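Local coordinates for conserved domain protein (PDB 2FI0), which is of unknown function but is a small, largely helical DUF1858-family protein whose chain ends pair as a short parallel sheet, at residues N7-S12 with G74-L80; H22-I28 with T69-Y75. Residue numbers count along the deposited sequence, not the author numbering.

Interaction 1 of 2, residues N7-S12 with G74-L80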
ATOM      1  N   ASN A   7      -8.011   0.845  10.439  1.00 52.87           N
ATOM      2  CA  ASN A   7      -7.903   0.637   8.996  1.00 51.51           C
ATOM      3  C   ASN A   7      -7.525   1.904   8.206  1.00 49.65           C
ATOM      4  O   ASN A   7      -8.006   2.133   7.115  1.00 48.93           O
ATOM      5  CB  ASN A   7      -9.183  -0.039   8.456  1.00 51.76           C
ATOM      6  CG  ASN A   7      -9.417  -1.429   9.069  1.00 52.98           C
ATOM      7  OD1 ASN A   7      -8.605  -2.343   8.902  1.00 52.77           O
ATOM      8  ND2 ASN A   7     -10.515  -1.575   9.815  1.00 55.32           N
ATOM      9  N   ILE A   8      -6.616   2.691   8.769  1.00 47.57           N
ATOM     10  CA  ILE A   8      -6.098   3.895   8.132  1.00 46.42           C
ATOM     11  C   ILE A   8      -4.786   3.519   7.439  1.00 45.49           C
ATOM     12  O   ILE A   8      -3.917   2.899   8.053  1.00 44.57           O
ATOM     13  CB  ILE A   8      -5.872   5.019   9.177  1.00 45.73           C
ATOM     14  CG1 ILE A   8      -7.208   5.446   9.793  1.00 45.11           C
ATOM     15  CG2 ILE A   8      -5.150   6.211   8.568  1.00 45.62           C
ATOM     16  CD1 ILE A   8      -7.044   6.178  11.102  1.00 45.35           C
ATOM     17  N   ILE A   9      -4.665   3.883   6.166  1.00 44.25           N
ATOM     18  CA  ILE A   9      -3.480   3.599   5.371  1.00 44.49           C
ATOM     19  C   ILE A   9      -2.871   4.906   4.887  1.00 43.58           C
ATOM     20  O   ILE A   9      -3.535   5.722   4.271  1.00 42.16           O
ATOM     21  CB  ILE A   9      -3.794   2.655   4.191  1.00 44.03           C
ATOM     22  CG1 ILE A   9      -4.139   1.274   4.748  1.00 46.19           C
ATOM     23  CG2 ILE A   9      -2.590   2.582   3.212  1.00 44.42           C
ATOM     24  CD1 ILE A   9      -4.635   0.276   3.724  1.00 47.06           C
ATOM     25  N   ASP A  10      -1.599   5.090   5.205  1.00 43.67           N
ATOM     26  CA  ASP A  10      -0.854   6.265   4.810  1.00 43.88           C
ATOM     27  C   ASP A  10      -0.042   5.884   3.563  1.00 44.10           C
ATOM     28  O   ASP A  10       0.789   4.975   3.605  1.00 44.04           O
ATOM     29  CB  ASP A  10       0.050   6.696   5.972  1.00 43.53           C
ATOM     30  CG  ASP A  10       0.668   8.066   5.765  1.00 43.79           C
ATOM     31  OD1 ASP A  10       0.855   8.472   4.601  1.00 41.41           O
ATOM     32  OD2 ASP A  10       0.977   8.735   6.778  1.00 43.97           O
ATOM     33  N   VAL A  11      -0.304   6.564   2.449  1.00 44.00           N
ATOM     34  CA  VAL A  11       0.362   6.232   1.192  1.00 44.15           C
ATOM     35  C   VAL A  11       1.733   6.908   1.103  1.00 44.09           C
ATOM     36  O   VAL A  11       2.439   6.733   0.119  1.00 43.26           O
ATOM     37  CB  VAL A  11      -0.516   6.579  -0.063  1.00 44.10           C
ATOM     38  CG1 VAL A  11      -1.786   5.745  -0.083  1.00 44.36           C
ATOM     39  CG2 VAL A  11      -0.855   8.072  -0.135  1.00 43.81           C
ATOM     40  N   SER A  12       2.097   7.678   2.129  1.00 44.43           N
ATOM     41  CA  SER A  12       3.356   8.413   2.132  1.00 45.08           C
ATOM     42  C   SER A  12       4.465   7.778   2.954  1.00 45.27           C
ATOM     43  O   SER A  12       5.547   8.328   3.007  1.00 46.46           O
ATOM     44  CB  SER A  12       3.142   9.853   2.605  1.00 45.06           C
ATOM     45  OG  SER A  12       2.977   9.922   4.010  1.00 45.99           O
ATOM     46  N   GLY A  74     -12.447  -1.319   2.740  1.00 43.37           N
ATOM     47  CA  GLY A  74     -12.659  -0.906   4.129  1.00 43.96           C
ATOM     48  C   GLY A  74     -11.662   0.083   4.717  1.00 44.50           C
ATOM     49  O   GLY A  74     -11.769   0.447   5.895  1.00 45.15           O
ATOM     50  N   TYR A  75     -10.714   0.546   3.917  1.00 44.33           N
ATOM     51  CA  TYR A  75      -9.662   1.408   4.429  1.00 44.56           C
ATOM     52  C   TYR A  75      -9.953   2.880   4.189  1.00 44.66           C
ATOM     53  O   TYR A  75     -10.622   3.246   3.239  1.00 45.04           O
ATOM     54  CB  TYR A  75      -8.316   1.016   3.828  1.00 44.57           C
ATOM     55  CG  TYR A  75      -7.909  -0.395   4.179  1.00 44.78           C
ATOM     56  CD1 TYR A  75      -7.217  -0.665   5.359  1.00 44.49           C
ATOM     57  CD2 TYR A  75      -8.224  -1.457   3.345  1.00 44.73           C
ATOM     58  CE1 TYR A  75      -6.849  -1.956   5.692  1.00 45.58           C
ATOM     59  CE2 TYR A  75      -7.875  -2.750   3.671  1.00 45.76           C
ATOM     60  CZ  TYR A  75      -7.187  -2.999   4.847  1.00 45.32           C
ATOM     61  OH  TYR A  75      -6.814  -4.277   5.168  1.00 46.10           O
ATOM     62  N   GLU A  76      -9.429   3.708   5.081  1.00 45.17           N
ATOM     63  CA  GLU A  76      -9.382   5.138   4.913  1.00 45.72           C
ATOM     64  C   GLU A  76      -7.964   5.541   4.567  1.00 45.40           C
ATOM     65  O   GLU A  76      -7.034   5.173   5.261  1.00 44.67           O
ATOM     66  CB  GLU A  76      -9.808   5.810   6.218  1.00 47.00           C
ATOM     67  CG  GLU A  76     -10.489   7.132   6.011  1.00 51.28           C
ATOM     68  CD  GLU A  76     -11.851   6.975   5.329  1.00 54.90           C
ATOM     69  OE1 GLU A  76     -12.715   6.234   5.863  1.00 57.87           O
ATOM     70  OE2 GLU A  76     -12.028   7.579   4.255  1.00 56.92           O
ATOM     71  N   VAL A  77      -7.805   6.327   3.501  1.00 45.22           N
ATOM     72  CA  VAL A  77      -6.501   6.644   2.981  1.00 45.00           C
ATOM     73  C   VAL A  77      -6.054   8.045   3.382  1.00 44.77           C
ATOM     74  O   VAL A  77      -6.817   8.984   3.296  1.00 44.43           O
ATOM     75  CB  VAL A  77      -6.504   6.511   1.465  1.00 45.41           C
ATOM     76  CG1 VAL A  77      -5.140   6.866   0.896  1.00 46.06           C
ATOM     77  CG2 VAL A  77      -6.908   5.086   1.073  1.00 46.27           C
ATOM     78  N   ILE A  78      -4.802   8.181   3.809  1.00 44.46           N
ATOM     79  CA  ILE A  78      -4.240   9.490   4.135  1.00 44.57           C
ATOM     80  C   ILE A  78      -2.893   9.637   3.453  1.00 44.52           C
ATOM     81  O   ILE A  78      -2.408   8.692   2.852  1.00 44.18           O
ATOM     82  CB  ILE A  78      -4.125   9.717   5.676  1.00 44.08           C
ATOM     83  CG1 ILE A  78      -3.129   8.749   6.326  1.00 43.61           C
ATOM     84  CG2 ILE A  78      -5.503   9.574   6.344  1.00 43.56           C
ATOM     85  CD1 ILE A  78      -2.878   9.053   7.795  1.00 43.66           C
ATOM     86  N   GLY A  79      -2.305  10.824   3.544  1.00 45.06           N
ATOM     87  CA  GLY A  79      -0.981  11.088   2.999  1.00 46.36           C
ATOM     88  C   GLY A  79      -0.913  11.343   1.500  1.00 46.82           C
ATOM     89  O   GLY A  79       0.170  11.297   0.916  1.00 46.69           O
ATOM     90  N   LEU A  80      -2.065  11.583   0.882  1.00 48.11           N
ATOM     91  CA  LEU A  80      -2.167  11.964  -0.536  1.00 49.70           C
ATOM     92  C   LEU A  80      -1.553  13.333  -0.814  1.00 50.63           C
ATOM     93  O   LEU A  80      -1.467  14.162   0.090  1.00 50.64           O
ATOM     94  CB  LEU A  80      -3.651  12.028  -0.934  1.00 50.18           C
ATOM     95  CG  LEU A  80      -4.422  10.845  -1.549  1.00 51.19           C
ATOM     96  CD1 LEU A  80      -3.592   9.637  -1.793  1.00 52.49           C
ATOM     97  CD2 LEU A  80      -5.629  10.484  -0.722  1.00 51.13           C
TER
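A two-stranded parallel sheet joins the chain's ends here: strand 8-10 runs beside strand 76-78 at 28°, with Ile8 bridged to Glu76, Ile9 to Val77 and Asp10 to Ile78. Ile9, with the largest covered area, is held through its backbone, its N giving to Glu76 O (2.8 Å) and its O accepting from Ile78 N (2.8 Å). Its longer arm carries CD1 over a face of the Tyr75 ring in a CH-pi contact; the side chain also touches Leu70, Val25 and Leu52. A beta-branched, wholly apolar residue suits an extended backbone with one buried face. On the other face exposed Ile78 lays its CD1 3.7 Å from Ile8 CG2, a small apolar contact between the strands. Asn7 O accepts from Glu76 N (2.9 Å) and receives a CA-H...O contact from Tyr75 CA (3.2 Å). At the far end Val11 N reaches Ile78 O (3.0 Å), and an Asx turn follows: Asp10 OD1 accepts from Ser12 N at 2.9 Å and Ser12 OG at 2.6 Å.

Interaction 2 of 2, residues H22-I28 with T69-Y75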
ATOM      1  N   HIS A  22      -0.960  -3.595   8.800  1.00 47.44           N
ATOM      2  CA  HIS A  22      -2.159  -4.198   8.213  1.00 47.54           C
ATOM      3  C   HIS A  22      -1.829  -5.434   7.360  1.00 47.27           C
ATOM      4  O   HIS A  22      -1.848  -5.340   6.126  1.00 46.73           O
ATOM      5  CB  HIS A  22      -2.871  -3.174   7.320  1.00 47.64           C
ATOM      6  CG  HIS A  22      -3.241  -1.902   8.016  1.00 48.13           C
ATOM      7  ND1 HIS A  22      -2.538  -0.731   7.837  1.00 49.25           N
ATOM      8  CD2 HIS A  22      -4.245  -1.610   8.879  1.00 49.18           C
ATOM      9  CE1 HIS A  22      -3.092   0.227   8.557  1.00 48.16           C
ATOM     10  NE2 HIS A  22      -4.134  -0.277   9.193  1.00 49.58           N
ATOM     11  N   PRO A  23      -1.528  -6.592   7.997  1.00 47.14           N
ATOM     12  CA  PRO A  23      -1.155  -7.792   7.218  1.00 47.24           C
ATOM     13  C   PRO A  23      -2.183  -8.177   6.145  1.00 47.09           C
ATOM     14  O   PRO A  23      -1.812  -8.615   5.063  1.00 46.32           O
ATOM     15  CB  PRO A  23      -1.017  -8.900   8.280  1.00 47.49           C
ATOM     16  CG  PRO A  23      -0.849  -8.198   9.592  1.00 47.55           C
ATOM     17  CD  PRO A  23      -1.473  -6.821   9.451  1.00 47.22           C
ATOM     18  N   GLU A  24      -3.460  -7.970   6.444  1.00 47.49           N
ATOM     19  CA  GLU A  24      -4.570  -8.256   5.509  1.00 47.80           C
ATOM     20  C   GLU A  24      -4.553  -7.418   4.223  1.00 47.55           C
ATOM     21  O   GLU A  24      -5.186  -7.792   3.231  1.00 48.05           O
ATOM     22  CB  GLU A  24      -5.943  -8.031   6.170  1.00 48.61           C
ATOM     23  CG  GLU A  24      -5.949  -7.848   7.701  1.00 52.09           C
ATOM     24  CD  GLU A  24      -5.461  -6.452   8.152  1.00 54.59           C
ATOM     25  OE1 GLU A  24      -4.718  -6.414   9.175  1.00 55.39           O
ATOM     26  OE2 GLU A  24      -5.821  -5.420   7.501  1.00 54.48           O
ATOM     27  N   VAL A  25      -3.875  -6.275   4.237  1.00 46.95           N
ATOM     28  CA  VAL A  25      -3.847  -5.417   3.053  1.00 46.44           C
ATOM     29  C   VAL A  25      -2.901  -5.949   1.967  1.00 46.16           C
ATOM     30  O   VAL A  25      -3.016  -5.543   0.818  1.00 45.06           O
ATOM     31  CB  VAL A  25      -3.504  -3.947   3.410  1.00 46.33           C
ATOM     32  CG1 VAL A  25      -2.005  -3.733   3.507  1.00 47.39           C
ATOM     33  CG2 VAL A  25      -4.127  -2.978   2.383  1.00 46.52           C
ATOM     34  N   LEU A  26      -1.993  -6.867   2.317  1.00 46.01           N
ATOM     35  CA  LEU A  26      -1.027  -7.398   1.342  1.00 46.37           C
ATOM     36  C   LEU A  26      -1.717  -8.043   0.128  1.00 46.53           C
ATOM     37  O   LEU A  26      -1.327  -7.805  -1.011  1.00 46.52           O
ATOM     38  CB  LEU A  26      -0.065  -8.396   2.004  1.00 46.36           C
ATOM     39  CG  LEU A  26       1.048  -8.982   1.125  1.00 46.21           C
ATOM     40  CD1 LEU A  26       1.897  -7.873   0.510  1.00 46.69           C
ATOM     41  CD2 LEU A  26       1.910  -9.948   1.921  1.00 46.06           C
ATOM     42  N   GLU A  27      -2.756  -8.831   0.384  1.00 47.09           N
ATOM     43  CA  GLU A  27      -3.542  -9.490  -0.667  1.00 47.38           C
ATOM     44  C   GLU A  27      -4.136  -8.488  -1.674  1.00 47.51           C
ATOM     45  O   GLU A  27      -4.312  -8.801  -2.861  1.00 47.59           O
ATOM     46  CB  GLU A  27      -4.673 -10.290  -0.019  1.00 47.43           C
ATOM     47  CG  GLU A  27      -5.592 -11.020  -0.994  1.00 48.31           C
ATOM     48  CD  GLU A  27      -6.747 -11.736  -0.299  1.00 49.27           C
ATOM     49  OE1 GLU A  27      -7.331 -11.159   0.650  1.00 52.98           O
ATOM     50  OE2 GLU A  27      -7.075 -12.870  -0.717  1.00 51.91           O
ATOM     51  N   ILE A  28      -4.447  -7.288  -1.187  1.00 47.31           N
ATOM     52  CA  ILE A  28      -4.955  -6.231  -2.038  1.00 47.26           C
ATOM     53  C   ILE A  28      -3.824  -5.613  -2.847  1.00 46.80           C
ATOM     54  O   ILE A  28      -3.951  -5.448  -4.052  1.00 46.68           O
ATOM     55  CB  ILE A  28      -5.670  -5.139  -1.214  1.00 47.25           C
ATOM     56  CG1 ILE A  28      -6.899  -5.737  -0.517  1.00 47.38           C
ATOM     57  CG2 ILE A  28      -6.069  -3.989  -2.125  1.00 47.35           C
ATOM     58  CD1 ILE A  28      -7.427  -4.908   0.624  1.00 47.97           C
ATOM     59  N   THR A  69      -9.620   1.248  -4.638  1.00 39.76           N
ATOM     60  CA  THR A  69      -9.527  -0.156  -4.229  1.00 40.22           C
ATOM     61  C   THR A  69      -9.426  -0.281  -2.711  1.00 39.85           C
ATOM     62  O   THR A  69     -10.134  -1.080  -2.093  1.00 39.83           O
ATOM     63  CB  THR A  69      -8.329  -0.846  -4.902  1.00 39.77           C
ATOM     64  OG1 THR A  69      -8.416  -0.677  -6.321  1.00 39.95           O
ATOM     65  CG2 THR A  69      -8.313  -2.336  -4.579  1.00 40.11           C
ATOM     66  N   LEU A  70      -8.568   0.536  -2.113  1.00 39.78           N
ATOM     67  CA  LEU A  70      -8.413   0.521  -0.673  1.00 40.44           C
ATOM     68  C   LEU A  70      -9.691   0.918   0.045  1.00 40.40           C
ATOM     69  O   LEU A  70     -10.103   0.240   0.984  1.00 40.39           O
ATOM     70  CB  LEU A  70      -7.231   1.399  -0.242  1.00 40.62           C
ATOM     71  CG  LEU A  70      -5.832   0.855  -0.572  1.00 41.62           C
ATOM     72  CD1 LEU A  70      -4.759   1.917  -0.257  1.00 42.31           C
ATOM     73  CD2 LEU A  70      -5.543  -0.442   0.181  1.00 41.10           C
ATOM     74  N   GLU A  71     -10.336   2.002  -0.399  1.00 41.26           N
ATOM     75  CA  GLU A  71     -11.633   2.396   0.166  1.00 41.42           C
ATOM     76  C   GLU A  71     -12.698   1.308   0.007  1.00 40.82           C
ATOM     77  O   GLU A  71     -13.427   1.042   0.937  1.00 40.62           O
ATOM     78  CB  GLU A  71     -12.105   3.713  -0.427  1.00 41.74           C
ATOM     79  CG  GLU A  71     -11.204   4.883  -0.064  1.00 43.58           C
ATOM     80  CD  GLU A  71     -11.741   6.222  -0.545  1.00 44.61           C
ATOM     81  OE1 GLU A  71     -12.432   6.282  -1.587  1.00 48.78           O
ATOM     82  OE2 GLU A  71     -11.451   7.234   0.122  1.00 50.65           O
ATOM     83  N   ALA A  72     -12.759   0.668  -1.157  1.00 40.97           N
ATOM     84  CA  ALA A  72     -13.700  -0.440  -1.407  1.00 41.43           C
ATOM     85  C   ALA A  72     -13.483  -1.666  -0.514  1.00 41.56           C
ATOM     86  O   ALA A  72     -14.366  -2.487  -0.393  1.00 41.77           O
ATOM     87  CB  ALA A  72     -13.620  -0.879  -2.860  1.00 41.28           C
ATOM     88  N   ASN A  73     -12.296  -1.812   0.059  1.00 42.08           N
ATOM     89  CA  ASN A  73     -11.999  -2.925   0.951  1.00 42.51           C
ATOM     90  C   ASN A  73     -11.951  -2.509   2.433  1.00 42.93           C
ATOM     91  O   ASN A  73     -11.468  -3.253   3.281  1.00 43.59           O
ATOM     92  CB  ASN A  73     -10.701  -3.593   0.510  1.00 42.20           C
ATOM     93  CG  ASN A  73     -10.864  -4.398  -0.770  1.00 42.32           C
ATOM     94  OD1 ASN A  73     -11.351  -5.538  -0.745  1.00 41.88           O
ATOM     95  ND2 ASN A  73     -10.458  -3.810  -1.903  1.00 40.49           N
ATOM     96  N   GLY A  74     -12.447  -1.319   2.740  1.00 43.37           N
ATOM     97  CA  GLY A  74     -12.659  -0.906   4.129  1.00 43.96           C
ATOM     98  C   GLY A  74     -11.662   0.083   4.717  1.00 44.50           C
ATOM     99  O   GLY A  74     -11.769   0.447   5.895  1.00 45.15           O
ATOM    100  N   TYR A  75     -10.714   0.546   3.917  1.00 44.33           N
ATOM    101  CA  TYR A  75      -9.662   1.408   4.429  1.00 44.56           C
ATOM    102  C   TYR A  75      -9.953   2.880   4.189  1.00 44.66           C
ATOM    103  O   TYR A  75     -10.622   3.246   3.239  1.00 45.04           O
ATOM    104  CB  TYR A  75      -8.316   1.016   3.828  1.00 44.57           C
ATOM    105  CG  TYR A  75      -7.909  -0.395   4.179  1.00 44.78           C
ATOM    106  CD1 TYR A  75      -7.217  -0.665   5.359  1.00 44.49           C
ATOM    107  CD2 TYR A  75      -8.224  -1.457   3.345  1.00 44.73           C
ATOM    108  CE1 TYR A  75      -6.849  -1.956   5.692  1.00 45.58           C
ATOM    109  CE2 TYR A  75      -7.875  -2.750   3.671  1.00 45.76           C
ATOM    110  CZ  TYR A  75      -7.187  -2.999   4.847  1.00 45.32           C
ATOM    111  OH  TYR A  75      -6.814  -4.277   5.168  1.00 46.10           O
TER
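Val25 and Leu70 meet at the apolar centre of this contact, CG2 of the valine 3.6 Å from CD2 of the leucine, where residues 22-28 pack on the C-terminal end of helix 63-72. Both side chains are buried and neither has a polar group to satisfy; Ile9 of strand 8-10 closes on them as well. Val25 CG2 also lies over one face of the Tyr75 ring, 4.2 Å from its centroid, a CH-pi contact for which a compact methyl is well shaped. Ile28, which with Tyr75 has the most surface covered, spreads along the seam: its CG2 sits 3.7 Å from Thr69 CG2, while its CD1 reaches Asn73 CB at 3.5 Å and Tyr75 CE2 at 3.8 Å. The two branches of the isoleucine thus reach the helix and the residues just beyond it.

Those residues form a Schellman motif, in which Tyr75 N bonds to Leu70 O (3.0 Å) and Gly74 N to Glu71 O (3.1 Å). Gly74 is its C-prime residue; at its phi of 104° a CB would jam against the preceding carbonyl. The reversal brings Tyr75 across to the opposing segment, where its ring edge meets the face of His22 in a T-shaped pair, centroids 5.8 Å apart and planes at 84°.

At the polar edge, Asn73 ND2 turns back to Thr69 O (2.8 Å), adding a side-chain bond to the helix end, and Thr69 OG1 is occupied by Lys65 O. Tyrosine combines an aromatic ring for apolar packing with a hydroxyl that can meet the carboxylate of exposed Glu24: Tyr75 OH donates to Glu24 OE2 at 2.8 Å.

Interaction 2 is nested within the long, largely helical loop that interaction 1 closes, and their centres lie 10 Å apart. Gly74 and Tyr75 belong to both, so the turn ending helix 63-72 leads straight into strand 76-78. Ile9 joins the two hydrophobic clusters, its CD1 being 3.6 Å from Val25 CG2 and 3.7 Å from Leu70 CD2; the sheet's buried face and the helix packing therefore form one continuous core. His22 CE1 also packs against Ile8 O, at 2.8 Å. On the surface Glu76 OE2 and Glu71 OE2 come within 4.2 Å, a closeness of like charges. No ligand or active site is known here, so both contacts are best read as architecture.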